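PDB 4NRN: metal-bound toxin from Helicobacter pylori, which binds zinc and, as a member of the YafQ subfamily of RelE toxins from toxin-antitoxin systems, probably acts as an RNA endonuclease. Local coordinates for residues K12-L17 with V81-H86. Sequence-based numbering, arbitrary orientation.
With ZN (zinc ion), chain D.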
ATOM      1  N   LYS A  12       5.662  -8.929   7.023  1.00 21.11           N
ATOM      2  CA  LYS A  12       7.109  -9.087   7.052  1.00 26.50           C
ATOM      3  C   LYS A  12       7.819  -7.864   6.462  1.00 27.34           C
ATOM      4  O   LYS A  12       8.792  -7.380   7.038  1.00 26.84           O
ATOM      5  CB  LYS A  12       7.547 -10.380   6.366  1.00 27.86           C
ATOM      6  CG  LYS A  12       7.086 -11.635   7.097  1.00 37.60           C
ATOM      7  CD  LYS A  12       7.308 -12.887   6.267  1.00 41.56           C
ATOM      8  CE  LYS A  12       6.824 -14.139   6.992  1.00 45.35           C
ATOM      9  NZ  LYS A  12       5.343 -14.293   6.939  1.00 47.21           N
ATOM     10  N   ASP A  13       7.328  -7.367   5.328  1.00 24.47           N
ATOM     11  CA  ASP A  13       7.895  -6.172   4.684  1.00 26.76           C
ATOM     12  C   ASP A  13       8.015  -5.003   5.663  1.00 29.99           C
ATOM     13  O   ASP A  13       9.036  -4.317   5.720  1.00 24.89           O
ATOM     14  CB  ASP A  13       7.024  -5.724   3.504  1.00 19.63           C
ATOM     15  CG  ASP A  13       7.106  -6.658   2.323  1.00 22.25           C
ATOM     16  OD1 ASP A  13       7.983  -7.556   2.320  1.00 17.88           O
ATOM     17  OD2 ASP A  13       6.292  -6.491   1.384  1.00 19.71           O
ATOM     18  N   LEU A  14       6.947  -4.775   6.419  1.00 32.96           N
ATOM     19  CA  LEU A  14       6.874  -3.645   7.326  1.00 32.40           C
ATOM     20  C   LEU A  14       7.802  -3.828   8.523  1.00 40.41           C
ATOM     21  O   LEU A  14       8.588  -2.930   8.842  1.00 44.92           O
ATOM     22  CB  LEU A  14       5.436  -3.449   7.793  1.00 25.85           C
ATOM     23  CG  LEU A  14       5.152  -2.191   8.610  1.00 30.08           C
ATOM     24  CD1 LEU A  14       5.453  -0.930   7.807  1.00 17.50           C
ATOM     25  CD2 LEU A  14       3.707  -2.205   9.085  1.00 32.74           C
ATOM     26  N   LYS A  15       7.700  -4.989   9.175  1.00 39.04           N
ATOM     27  CA  LYS A  15       8.574  -5.364  10.291  1.00 35.22           C
ATOM     28  C   LYS A  15      10.026  -5.036   9.958  1.00 29.96           C
ATOM     29  O   LYS A  15      10.723  -4.357  10.718  1.00 31.47           O
ATOM     30  CB  LYS A  15       8.432  -6.861  10.572  1.00 34.90           C
ATOM     31  CG  LYS A  15       9.001  -7.321  11.892  1.00 46.25           C
ATOM     32  CD  LYS A  15       8.031  -7.051  13.045  1.00 60.08           C
ATOM     33  CE  LYS A  15       8.632  -7.458  14.396  1.00 64.87           C
ATOM     34  NZ  LYS A  15       7.775  -7.067  15.556  1.00 60.22           N
ATOM     35  N   ILE A  16      10.457  -5.529   8.801  1.00 24.32           N
ATOM     36  CA  ILE A  16      11.774  -5.253   8.245  1.00 27.36           C
ATOM     37  C   ILE A  16      12.022  -3.749   8.052  1.00 30.24           C
ATOM     38  O   ILE A  16      13.056  -3.223   8.478  1.00 31.27           O
ATOM     39  CB  ILE A  16      11.941  -6.013   6.903  1.00 41.67           C
ATOM     40  CG1 ILE A  16      12.009  -7.523   7.162  1.00 42.79           C
ATOM     41  CG2 ILE A  16      13.168  -5.543   6.145  1.00 47.20           C
ATOM     42  CD1 ILE A  16      11.631  -8.399   5.965  1.00 41.79           C
ATOM     43  N   LEU A  17      11.070  -3.067   7.413  1.00 26.26           N
ATOM     44  CA  LEU A  17      11.193  -1.641   7.110  1.00 24.11           C
ATOM     45  C   LEU A  17      11.333  -0.812   8.374  1.00 26.26           C
ATOM     46  O   LEU A  17      12.146   0.115   8.440  1.00 31.56           O
ATOM     47  CB  LEU A  17       9.990  -1.156   6.295  1.00 24.90           C
ATOM     48  CG  LEU A  17      10.173  -0.968   4.781  1.00 27.71           C
ATOM     49  CD1 LEU A  17      11.474  -1.579   4.273  1.00 37.05           C
ATOM     50  CD2 LEU A  17       8.971  -1.516   4.008  1.00 20.05           C
ATOM     51  N   VAL A  81      -0.981  -5.481   0.391  1.00 16.26           N
ATOM     52  CA  VAL A  81      -0.364  -6.668  -0.204  1.00 21.37           C
ATOM     53  C   VAL A  81       1.163  -6.742  -0.053  1.00 22.78           C
ATOM     54  O   VAL A  81       1.693  -7.755   0.396  1.00 34.99           O
ATOM     55  CB  VAL A  81      -0.775  -6.844  -1.704  1.00 17.02           C
ATOM     56  CG1 VAL A  81      -0.257  -8.158  -2.250  1.00 15.11           C
ATOM     57  CG2 VAL A  81      -2.279  -6.785  -1.852  1.00 16.89           C
ATOM     58  N   ARG A  82       1.873  -5.689  -0.441  1.00 19.10           N
ATOM     59  CA  ARG A  82       3.324  -5.657  -0.270  1.00 18.59           C
ATOM     60  C   ARG A  82       3.792  -4.226  -0.040  1.00 24.43           C
ATOM     61  O   ARG A  82       3.110  -3.275  -0.409  1.00 25.10           O
ATOM     62  CB  ARG A  82       4.043  -6.253  -1.486  1.00 26.98           C
ATOM     63  CG  ARG A  82       3.673  -7.706  -1.854  1.00 26.43           C
ATOM     64  CD  ARG A  82       4.292  -8.744  -0.920  1.00 28.23           C
ATOM     65  NE  ARG A  82       5.670  -8.417  -0.553  1.00 30.25           N
ATOM     66  CZ  ARG A  82       6.736  -8.749  -1.274  1.00 37.15           C
ATOM     67  NH1 ARG A  82       6.585  -9.421  -2.405  1.00 45.56           N
ATOM     68  NH2 ARG A  82       7.951  -8.405  -0.866  1.00 37.96           N
ATOM     69  N   LEU A  83       4.955  -4.082   0.587  1.00 25.18           N
ATOM     70  CA  LEU A  83       5.521  -2.774   0.898  1.00 23.56           C
ATOM     71  C   LEU A  83       7.025  -2.877   0.732  1.00 28.24           C
ATOM     72  O   LEU A  83       7.686  -3.564   1.507  1.00 24.50           O
ATOM     73  CB  LEU A  83       5.202  -2.383   2.339  1.00 19.07           C
ATOM     74  CG  LEU A  83       5.586  -0.966   2.745  1.00 25.51           C
ATOM     75  CD1 LEU A  83       4.641   0.012   2.070  1.00 26.13           C
ATOM     76  CD2 LEU A  83       5.532  -0.811   4.258  1.00 27.50           C
ATOM     77  N   GLY A  84       7.566  -2.205  -0.277  1.00 33.26           N
ATOM     78  CA  GLY A  84       8.977  -2.331  -0.589  1.00 32.40           C
ATOM     79  C   GLY A  84       9.363  -1.635  -1.875  1.00 29.89           C
ATOM     80  O   GLY A  84       8.554  -0.934  -2.475  1.00 25.10           O
ATOM     81  N   SER A  85      10.608  -1.821  -2.302  1.00 33.57           N
ATOM     82  CA  SER A  85      11.074  -1.209  -3.542  1.00 35.00           C
ATOM     83  C   SER A  85      10.617  -2.014  -4.754  1.00 29.25           C
ATOM     84  O   SER A  85      10.132  -3.139  -4.618  1.00 28.21           O
ATOM     85  CB  SER A  85      12.597  -1.087  -3.543  1.00 41.51           C
ATOM     86  OG  SER A  85      13.195  -2.363  -3.701  1.00 50.03           O
ATOM     87  N   HIS A  86      10.767  -1.434  -5.940  1.00 34.72           N
ATOM     88  CA  HIS A  86      10.496  -2.166  -7.170  1.00 38.70           C
ATOM     89  C   HIS A  86      11.328  -3.443  -7.186  1.00 49.27           C
ATOM     90  O   HIS A  86      10.811  -4.535  -7.432  1.00 47.71           O
ATOM     91  CB  HIS A  86      10.826  -1.315  -8.392  1.00 33.12           C
ATOM     92  CG  HIS A  86       9.833  -0.231  -8.659  1.00 36.80           C
ATOM     93  ND1 HIS A  86      10.031   1.076  -8.271  1.00 38.02           N
ATOM     94  CD2 HIS A  86       8.630  -0.256  -9.284  1.00 39.08           C
ATOM     95  CE1 HIS A  86       8.998   1.809  -8.639  1.00 38.08           C
ATOM     96  NE2 HIS A  86       8.132   1.024  -9.255  1.00 39.60           N
TER
HETATM   97 ZN    ZN D 102       6.192   1.294 -10.867  1.00 45.44          ZN
HETATM   98  O   HOH W   1       5.986  -0.333 -12.613  1.00 42.54           O
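D13 faces L83 with their CA atoms 5.6 Å apart, where segment 12-17 of helix 8-19 and segment 81-84 of strand 77-84 run the same way, their segment axes at 23° and 7.6 Å apart at closest. The carboxylate of D13 ties helix to strand. D13 OD2 accepts two hydrogen bonds. One, part of a salt bridge, comes from R82 NE on the syn side of D13 OD2 at 2.8 Å. The other runs from L83 N to the anti side of D13 OD2 at 2.9 Å, almost straight at 176°. R82 NH2 adds a longer bond to D13 OD1 (3.3 Å), so the guanidinium holds the acid side-on, although the two planes are turned 44° apart. Bends at chi2 and chi3 fold the arginine chain back to bring NE to the acid. This pairing probably favours a charged carboxylate. Beside it, L83 CD2 touches both L17 CD2, at 3.5 Å, and L14 CD1, at 3.6 Å. Beyond the strand, S85 OG caps the N of E88 in helix 86-89, and H86, the predicted proton donor, binds zinc through NE2 while D64 holds its ND1. A classic bulge sets V81 and R82 together opposite V68. Strand 77-84 lies between strands 3-6 and 65-72 of the mixed sheet, so the contact joins the first helix to an inner strand, with L14 reaching on to L24 and L27 of helix 24-35.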